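Lipoprotein LpqN (Mycobacterium tuberculosis, PDB 6E5F) binds lipids and takes part in cell envelope biogenesis, contacting the periplasmic domains of the mycolate transporters MmpL3 and MmpL11. Local coordinates at residues A[121-126]-A[199-204]; A[167-172]-A[184-189]. All blocks are in the same frame, centred on the assembly; numbering follows the deposited sequence.

Contacts 1 and 2 belong to one curved antiparallel sheet, with their centres about 9 Å apart, and the centre of contact 1 lies about 3 Å from that of the chain. Contact 2 is part of the hairpin of strands 165-176 and 179-192 and falls, along the chain, inside the span that contact 1 closes by pairing strand 120-130 with strand 195-206. Strands 179-192 and 195-206 are sheet neighbours, so segments 184-189 and 199-204 adjoin: A203 N lies 2.8 Å from A184 O, a probable hydrogen bond. The two contacts therefore make a continuous platform, and A203, A184, Q169, G171 and G172 all line the pocket of the bound dodecyl trehaloside.

Contact 1 of 2, residues A[121-126]-A[199-204]; sequences IVAILS and LQLNAD
I124 and N202 meet on one face of an antiparallel strand pair, where V122 and Q200 also sit. From CB of I124, CG2 lies anti to the backbone N and CG1 beside it (chi1 -54°), and chi2 of 152° carries CD1 across the strand gap. There CD1 lies 3.2 Å from ND2 of N202, a close approach of a methyl to an amide nitrogen, the two side chains crossing obliquely. The other end of that amide, OD1, is hydrogen-bonded to Q185 on the next strand, while NE2 of Q200 reaches T187.

On the opposite face the contact is aliphatic. CG1 of I121 packs 3.8 Å from CB of A203, and A123 CB rests 3.7 Å from CD2 of L201. L125 bends CD1 back toward its partner strand, to 4.0 Å from CB of L199. Helix 210-223 covers I121, L201 and A203, and I85 of strand 84-86 touches both L125 and L199.

Between the faces, V122 and N202 exchange two backbone hydrogen bonds, N202 N to V122 O being 2.8 Å long and nearly straight at 176°. I124 and Q200 form a second such pair, each bond 2.9 Å long. The chemistry is thus two-sided: an aliphatic face buried under helix 210-223 at one end and strand 84-86 at the other, with A203 also touching the bound lipid, and a partly exposed face whose amides tie this strand pair to the neighbouring strand.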
ATOM      1  N   ILE A 121      -2.958  -4.058  -7.817  1.00 24.83           N
ATOM      2  CA  ILE A 121      -2.906  -3.381  -6.528  1.00 22.20           C
ATOM      3  C   ILE A 121      -2.835  -4.473  -5.466  1.00 23.29           C
ATOM      4  O   ILE A 121      -3.763  -5.280  -5.334  1.00 26.43           O
ATOM      5  CB  ILE A 121      -4.107  -2.449  -6.304  1.00 23.04           C
ATOM      6  CG1 ILE A 121      -4.170  -1.409  -7.432  1.00 25.60           C
ATOM      7  CG2 ILE A 121      -4.005  -1.770  -4.938  1.00 26.13           C
ATOM      8  CD1 ILE A 121      -5.353  -0.464  -7.355  1.00 28.43           C
ATOM      9  N   VAL A 122      -1.732  -4.501  -4.732  1.00 22.70           N
ATOM     10  CA  VAL A 122      -1.433  -5.558  -3.773  0.83 24.36           C
ATOM     11  C   VAL A 122      -1.447  -4.962  -2.376  1.00 20.88           C
ATOM     12  O   VAL A 122      -1.006  -3.832  -2.162  1.00 19.91           O
ATOM     13  CB  VAL A 122      -0.073  -6.210  -4.089  0.83 26.99           C
ATOM     14  CG1 VAL A 122       0.431  -7.011  -2.912  0.83 32.51           C
ATOM     15  CG2 VAL A 122      -0.190  -7.078  -5.334  0.83 27.69           C
ATOM     16  N   ALA A 123      -1.981  -5.725  -1.424  1.00 19.34           N
ATOM     17  CA  ALA A 123      -2.108  -5.270  -0.045  1.00 19.19           C
ATOM     18  C   ALA A 123      -1.128  -6.022   0.847  1.00 18.00           C
ATOM     19  O   ALA A 123      -0.840  -7.199   0.626  1.00 20.38           O
ATOM     20  CB  ALA A 123      -3.532  -5.504   0.469  1.00 20.12           C
ATOM     21  N   ILE A 124      -0.606  -5.307   1.847  1.00 18.60           N
ATOM     22  CA  ILE A 124       0.224  -5.890   2.895  1.00 18.76           C
ATOM     23  C   ILE A 124      -0.282  -5.330   4.216  1.00 17.53           C
ATOM     24  O   ILE A 124      -0.571  -4.131   4.315  1.00 18.20           O
ATOM     25  CB  ILE A 124       1.705  -5.505   2.705  1.00 23.60           C
ATOM     26  CG1 ILE A 124       2.193  -5.870   1.301  1.00 26.72           C
ATOM     27  CG2 ILE A 124       2.564  -6.184   3.752  1.00 27.21           C
ATOM     28  CD1 ILE A 124       3.318  -4.988   0.811  1.00 43.02           C
ATOM     29  N   LEU A 125      -0.407  -6.179   5.223  1.00 17.79           N
ATOM     30  CA  LEU A 125      -0.818  -5.744   6.551  1.00 18.71           C
ATOM     31  C   LEU A 125       0.206  -6.233   7.563  1.00 18.48           C
ATOM     32  O   LEU A 125       0.542  -7.420   7.591  1.00 20.27           O
ATOM     33  CB  LEU A 125      -2.210  -6.259   6.906  1.00 18.80           C
ATOM     34  CG  LEU A 125      -2.797  -5.746   8.235  1.00 17.92           C
ATOM     35  CD1 LEU A 125      -2.915  -4.224   8.228  1.00 19.28           C
ATOM     36  CD2 LEU A 125      -4.148  -6.380   8.495  1.00 22.77           C
ATOM     37  N   SER A 126       0.717  -5.305   8.367  1.00 19.17           N
ATOM     38  CA  SER A 126       1.704  -5.599   9.390  0.78 20.82           C
ATOM     39  C   SER A 126       1.180  -5.130  10.738  1.00 18.88           C
ATOM     40  O   SER A 126       0.401  -4.172  10.818  1.00 19.54           O
ATOM     41  CB  SER A 126       3.033  -4.898   9.104  0.78 22.56           C
ATOM     42  OG  SER A 126       3.511  -5.209   7.806  0.78 29.06           O
ATOM     43  N   LEU A 199      -1.490  -0.880   7.086  1.00 15.00           N
ATOM     44  CA  LEU A 199      -1.919  -1.408   5.801  1.00 14.58           C
ATOM     45  C   LEU A 199      -1.207  -0.626   4.717  1.00 16.54           C
ATOM     46  O   LEU A 199      -1.188   0.606   4.755  1.00 16.31           O
ATOM     47  CB  LEU A 199      -3.427  -1.235   5.636  1.00 17.54           C
ATOM     48  CG  LEU A 199      -4.021  -1.583   4.270  1.00 19.03           C
ATOM     49  CD1 LEU A 199      -3.999  -3.082   4.048  1.00 19.91           C
ATOM     50  CD2 LEU A 199      -5.435  -1.028   4.145  1.00 18.38           C
ATOM     51  N   GLN A 200      -0.617  -1.330   3.764  1.00 15.14           N
ATOM     52  CA  GLN A 200      -0.058  -0.677   2.586  1.00 15.08           C
ATOM     53  C   GLN A 200      -0.715  -1.258   1.351  1.00 15.31           C
ATOM     54  O   GLN A 200      -0.852  -2.481   1.223  1.00 17.95           O
ATOM     55  CB  GLN A 200       1.469  -0.798   2.546  1.00 18.01           C
ATOM     56  CG  GLN A 200       2.146  -0.004   3.676  1.00 19.46           C
ATOM     57  CD  GLN A 200       3.632   0.203   3.474  1.00 24.94           C
ATOM     58  OE1 GLN A 200       4.389  -0.746   3.290  1.00 25.39           O
ATOM     59  NE2 GLN A 200       4.058   1.461   3.504  1.00 21.22           N
ATOM     60  N   LEU A 201      -1.158  -0.371   0.471  1.00 15.29           N
ATOM     61  CA  LEU A 201      -1.701  -0.744  -0.828  1.00 17.31           C
ATOM     62  C   LEU A 201      -0.710  -0.265  -1.884  1.00 16.66           C
ATOM     63  O   LEU A 201      -0.451   0.939  -1.993  1.00 17.18           O
ATOM     64  CB  LEU A 201      -3.080  -0.127  -1.040  1.00 19.00           C
ATOM     65  CG  LEU A 201      -4.128  -0.455   0.035  1.00 19.08           C
ATOM     66  CD1 LEU A 201      -5.421   0.303  -0.239  1.00 21.17           C
ATOM     67  CD2 LEU A 201      -4.394  -1.948   0.119  1.00 23.20           C
ATOM     68  N   ASN A 202      -0.139  -1.208  -2.611  1.00 17.87           N
ATOM     69  CA  ASN A 202       0.931  -0.941  -3.572  1.00 18.44           C
ATOM     70  C   ASN A 202       0.369  -1.137  -4.972  1.00 18.76           C
ATOM     71  O   ASN A 202       0.073  -2.269  -5.369  1.00 20.25           O
ATOM     72  CB  ASN A 202       2.091  -1.907  -3.331  1.00 21.66           C
ATOM     73  CG  ASN A 202       2.786  -1.680  -2.002  1.00 23.39           C
ATOM     74  OD1 ASN A 202       2.813  -0.570  -1.490  1.00 24.84           O
ATOM     75  ND2 ASN A 202       3.360  -2.735  -1.442  1.00 34.39           N
ATOM     76  N   ALA A 203       0.237  -0.046  -5.720  1.00 19.74           N
ATOM     77  CA  ALA A 203      -0.270  -0.099  -7.087  1.00 20.14           C
ATOM     78  C   ALA A 203       0.887  -0.011  -8.075  1.00 21.20           C
ATOM     79  O   ALA A 203       1.833   0.751  -7.864  1.00 22.43           O
ATOM     80  CB  ALA A 203      -1.241   1.057  -7.332  1.00 24.02           C
ATOM     81  N   ASP A 204       0.809  -0.802  -9.143  1.00 20.36           N
ATOM     82  CA  ASP A 204       1.846  -0.780 -10.166  1.00 22.76           C
ATOM     83  C   ASP A 204       1.241  -1.131 -11.515  1.00 21.26           C
ATOM     84  O   ASP A 204       0.439  -2.059 -11.627  1.00 24.71           O
ATOM     85  CB  ASP A 204       2.959  -1.773  -9.815  1.00 26.31           C
ATOM     86  CG  ASP A 204       3.878  -2.062 -10.987  1.00 43.17           C
ATOM     87  OD1 ASP A 204       4.722  -1.205 -11.315  1.00 36.36           O
ATOM     88  OD2 ASP A 204       3.752  -3.151 -11.587  1.00 51.96           O
TER

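Contact 2 of 2, residues A[167-172]-A[184-189]. With L6T (alpha-D-glucopyranosyl 6-O-dodecyl-alpha-D-glucopyranoside), chain B.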
ATOM      1  N   ALA A 167      -4.174   8.237   6.783  1.00 15.01           N
ATOM      2  CA  ALA A 167      -3.397   7.593   5.743  1.00 15.02           C
ATOM      3  C   ALA A 167      -2.495   8.603   5.054  1.00 14.03           C
ATOM      4  O   ALA A 167      -2.587   9.818   5.263  1.00 15.17           O
ATOM      5  CB  ALA A 167      -4.316   6.911   4.723  1.00 16.11           C
ATOM      6  N   TRP A 168      -1.610   8.067   4.225  1.00 14.42           N
ATOM      7  CA  TRP A 168      -0.724   8.854   3.385  1.00 14.14           C
ATOM      8  C   TRP A 168      -0.680   8.175   2.030  1.00 14.06           C
ATOM      9  O   TRP A 168      -0.612   6.950   1.947  1.00 16.04           O
ATOM     10  CB  TRP A 168       0.698   8.902   3.952  1.00 16.37           C
ATOM     11  CG  TRP A 168       1.490   9.964   3.286  1.00 16.59           C
ATOM     12  CD1 TRP A 168       2.296   9.832   2.197  1.00 17.52           C
ATOM     13  CD2 TRP A 168       1.512  11.341   3.650  1.00 16.73           C
ATOM     14  NE1 TRP A 168       2.829  11.060   1.858  1.00 18.90           N
ATOM     15  CE2 TRP A 168       2.364  11.998   2.739  1.00 17.02           C
ATOM     16  CE3 TRP A 168       0.905  12.074   4.664  1.00 18.33           C
ATOM     17  CZ2 TRP A 168       2.621  13.370   2.817  1.00 21.37           C
ATOM     18  CZ3 TRP A 168       1.154  13.434   4.735  1.00 19.87           C
ATOM     19  CH2 TRP A 168       2.007  14.063   3.818  1.00 19.77           C
ATOM     20  N   GLN A 169      -0.713   8.969   0.962  1.00 15.59           N
ATOM     21  CA  GLN A 169      -0.614   8.405  -0.371  1.00 16.89           C
ATOM     22  C   GLN A 169       0.374   9.212  -1.187  1.00 16.43           C
ATOM     23  O   GLN A 169       0.370  10.446  -1.141  1.00 17.86           O
ATOM     24  CB  GLN A 169      -1.974   8.371  -1.086  1.00 20.52           C
ATOM     25  CG  GLN A 169      -1.913   7.791  -2.493  1.00 26.24           C
ATOM     26  CD  GLN A 169      -3.278   7.404  -3.025  1.00 32.11           C
ATOM     27  OE1 GLN A 169      -4.040   6.705  -2.361  1.00 38.80           O
ATOM     28  NE2 GLN A 169      -3.590   7.853  -4.235  1.00 36.32           N
ATOM     29  N   LEU A 170       1.223   8.511  -1.921  1.00 15.95           N
ATOM     30  CA  LEU A 170       2.028   9.167  -2.937  1.00 17.42           C
ATOM     31  C   LEU A 170       2.123   8.262  -4.149  1.00 17.68           C
ATOM     32  O   LEU A 170       2.046   7.030  -4.053  1.00 19.25           O
ATOM     33  CB  LEU A 170       3.413   9.565  -2.428  1.00 25.71           C
ATOM     34  CG  LEU A 170       4.489   8.496  -2.392  1.00 25.06           C
ATOM     35  CD1 LEU A 170       5.874   9.142  -2.268  1.00 26.71           C
ATOM     36  CD2 LEU A 170       4.239   7.509  -1.267  1.00 27.36           C
ATOM     37  N   GLY A 171       2.263   8.896  -5.301  1.00 17.71           N
ATOM     38  CA  GLY A 171       2.391   8.188  -6.550  1.00 18.93           C
ATOM     39  C   GLY A 171       3.339   8.914  -7.478  1.00 17.77           C
ATOM     40  O   GLY A 171       3.690  10.075  -7.259  1.00 19.23           O
ATOM     41  N   GLY A 172       3.753   8.198  -8.504  1.00 18.15           N
ATOM     42  CA  GLY A 172       4.620   8.780  -9.507  1.00 18.63           C
ATOM     43  C   GLY A 172       4.997   7.738 -10.523  1.00 20.78           C
ATOM     44  O   GLY A 172       4.272   6.764 -10.741  1.00 20.72           O
ATOM     45  N   ALA A 184       2.281   3.641  -6.993  1.00 18.35           N
ATOM     46  CA  ALA A 184       1.723   4.447  -5.929  1.00 17.98           C
ATOM     47  C   ALA A 184       1.561   3.566  -4.710  1.00 18.32           C
ATOM     48  O   ALA A 184       1.451   2.338  -4.810  1.00 18.61           O
ATOM     49  CB  ALA A 184       0.374   5.040  -6.310  1.00 22.21           C
ATOM     50  N   GLN A 185       1.544   4.215  -3.557  1.00 17.96           N
ATOM     51  CA  GLN A 185       1.419   3.496  -2.303  1.00 15.52           C
ATOM     52  C   GLN A 185       0.570   4.310  -1.349  1.00 16.96           C
ATOM     53  O   GLN A 185       0.865   5.479  -1.088  1.00 17.07           O
ATOM     54  CB  GLN A 185       2.793   3.242  -1.694  1.00 16.80           C
ATOM     55  CG  GLN A 185       2.757   2.429  -0.414  1.00 16.51           C
ATOM     56  CD  GLN A 185       4.130   2.244   0.156  1.00 19.60           C
ATOM     57  OE1 GLN A 185       4.742   3.194   0.641  1.00 21.00           O
ATOM     58  NE2 GLN A 185       4.633   1.015   0.105  1.00 22.46           N
ATOM     59  N   LYS A 186      -0.486   3.684  -0.836  1.00 16.48           N
ATOM     60  CA  LYS A 186      -1.284   4.260   0.235  0.59 16.46           C
ATOM     61  C   LYS A 186      -0.968   3.497   1.512  1.00 13.99           C
ATOM     62  O   LYS A 186      -1.064   2.266   1.541  1.00 16.71           O
ATOM     63  CB  LYS A 186      -2.782   4.190  -0.071  0.59 20.57           C
ATOM     64  CG  LYS A 186      -3.627   5.014   0.901  0.59 19.75           C
ATOM     65  CD  LYS A 186      -5.043   5.248   0.387  0.59 26.24           C
ATOM     66  CE  LYS A 186      -5.723   6.386   1.146  0.59 29.88           C
ATOM     67  NZ  LYS A 186      -7.019   6.806   0.532  0.59 28.30           N
ATOM     68  N   THR A 187      -0.573   4.228   2.544  1.00 14.17           N
ATOM     69  CA  THR A 187      -0.273   3.656   3.850  1.00 13.29           C
ATOM     70  C   THR A 187      -1.345   4.132   4.820  1.00 13.92           C
ATOM     71  O   THR A 187      -1.605   5.328   4.918  1.00 15.65           O
ATOM     72  CB  THR A 187       1.107   4.111   4.317  1.00 14.53           C
ATOM     73  OG1 THR A 187       2.111   3.633   3.415  1.00 16.97           O
ATOM     74  CG2 THR A 187       1.407   3.582   5.718  1.00 15.95           C
ATOM     75  N   VAL A 188      -1.974   3.196   5.519  1.00 14.29           N
ATOM     76  CA  VAL A 188      -3.029   3.495   6.481  1.00 15.36           C
ATOM     77  C   VAL A 188      -2.564   3.008   7.846  1.00 14.57           C
ATOM     78  O   VAL A 188      -2.121   1.865   7.975  1.00 14.99           O
ATOM     79  CB  VAL A 188      -4.350   2.806   6.104  1.00 14.63           C
ATOM     80  CG1 VAL A 188      -5.480   3.282   7.014  1.00 17.10           C
ATOM     81  CG2 VAL A 188      -4.691   3.034   4.634  1.00 18.32           C
ATOM     82  N   VAL A 189      -2.643   3.878   8.841  1.00 14.28           N
ATOM     83  CA  VAL A 189      -2.244   3.539  10.206  1.00 16.35           C
ATOM     84  C   VAL A 189      -3.495   3.270  11.026  1.00 17.03           C
ATOM     85  O   VAL A 189      -4.410   4.101  11.082  1.00 16.59           O
ATOM     86  CB  VAL A 189      -1.374   4.646  10.817  1.00 19.35           C
ATOM     87  CG1 VAL A 189      -1.019   4.326  12.246  1.00 32.21           C
ATOM     88  CG2 VAL A 189      -0.109   4.804  10.001  1.00 25.87           C
TER
HETATM   89  C1  L6T B 301       5.156  12.538 -12.078  1.00 73.17           C
HETATM   90  C2  L6T B 301       5.687  11.580 -13.132  1.00 70.16           C
HETATM   91  C3  L6T B 301       4.608  11.304 -14.154  1.00 67.75           C
HETATM   92  C4  L6T B 301       3.395  10.741 -13.439  1.00 67.15           C
HETATM   93  C5  L6T B 301       2.919  11.771 -12.417  1.00 60.62           C
HETATM   94  C6  L6T B 301       1.615  11.289 -11.717  1.00 49.77           C
HETATM   95  CAA L6T B 301       4.612  14.764 -11.643  1.00 91.35           C
HETATM   96  CAO L6T B 301       6.836  15.585 -11.910  1.00100.77           C
HETATM   97  CAP L6T B 301       8.154  15.823 -11.169  1.00102.91           C
HETATM   98  CAR L6T B 301       6.322  16.898 -12.481  1.00100.69           C
HETATM   99  CAT L6T B 301       5.021  16.632 -13.212  1.00 98.50           C
HETATM  100  CAV L6T B 301       4.035  16.044 -12.225  1.00 99.92           C
HETATM  101  CAX L6T B 301       1.022   9.574 -10.244  1.00 38.00           C
HETATM  102  CAY L6T B 301      -0.244   8.816 -10.741  1.00 35.98           C
HETATM  103  CAZ L6T B 301      -0.506   7.869  -9.572  1.00 34.46           C
HETATM  104  CBA L6T B 301      -1.950   7.385  -9.708  1.00 42.69           C
HETATM  105  CBB L6T B 301      -1.833   6.013  -9.034  1.00 35.33           C
HETATM  106  CBC L6T B 301      -3.100   5.776  -8.263  1.00 43.82           C
HETATM  107  CBD L6T B 301      -2.913   4.438  -7.469  1.00 50.57           C
HETATM  108  CBE L6T B 301      -3.881   4.516  -6.314  1.00 53.78           C
HETATM  109  CBF L6T B 301      -3.160   4.663  -4.925  1.00 57.58           C
HETATM  110  CBG L6T B 301      -2.605   3.296  -4.475  1.00 59.39           C
HETATM  111  CBH L6T B 301      -3.713   2.267  -4.371  1.00 59.07           C
HETATM  112  CBI L6T B 301      -4.992   2.785  -3.702  1.00 60.35           C
HETATM  113  O1  L6T B 301       4.825  13.797 -12.684  1.00 80.38           O
HETATM  114  O2  L6T B 301       6.817  12.169 -13.785  1.00 66.53           O
HETATM  115  O3  L6T B 301       5.087  10.365 -15.124  1.00 65.36           O
HETATM  116  O4  L6T B 301       2.370  10.485 -14.397  1.00 71.29           O
HETATM  117  O5  L6T B 301       3.973  11.986 -11.450  1.00 67.05           O
HETATM  118  O6  L6T B 301       1.881   9.974 -11.319  1.00 41.05           O
HETATM  119  OAN L6T B 301       5.868  15.045 -10.989  1.00 95.96           O
HETATM  120  OAQ L6T B 301       7.923  16.665 -10.039  1.00107.10           O
HETATM  121  OAS L6T B 301       7.284  17.443 -13.395  1.00100.09           O
HETATM  122  OAU L6T B 301       4.500  17.857 -13.746  1.00 94.55           O
HETATM  123  OAW L6T B 301       2.799  15.755 -12.891  1.00108.70           O
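A184, the first residue of segment 184-189, faces G171, and its CB is shared between this strand pair and the ligand: it lies 3.7 Å from G171 CA and 3.5 Å from CBD of the dodecyl chain. G171, without a side chain, lets the dodecyl chain run past the backbone, its C lying 3.7 Å from CAX. Q185 follows on the other face and trades two backbone hydrogen bonds with L170, the longer being L170 N to Q185 O at 3.2 Å. Its NE2, the partner of N202 OD1, is also hydrogen-bonded to E144 OE2.

K186 returns to the lipid side. With CG anti to the backbone N (chi1 -169°) and the chain extended beyond it, the aliphatic stem crosses the Q169 side chain, bringing CD to 3.3 Å from OE1, a buried oxygen with no hydrogen-bonding partner in the model. CE then packs 3.9 Å from A167 CB, and NZ forms a salt bridge to D221. The amide of Q169 also meets the lipid, NE2 being 3.3 Å from CBF. T187 pairs with W168 through two backbone bonds of 2.8 Å, and W168 NE1 reaches D156 O. V188 closes the register by setting CG2 against A167 CB.

The arrangement is a regular antiparallel beta hairpin within the sheet of a Mog1p/PsbP-clan domain, with one face serving as a wall of the lipid pocket, lined by small residues and the Q169 amide.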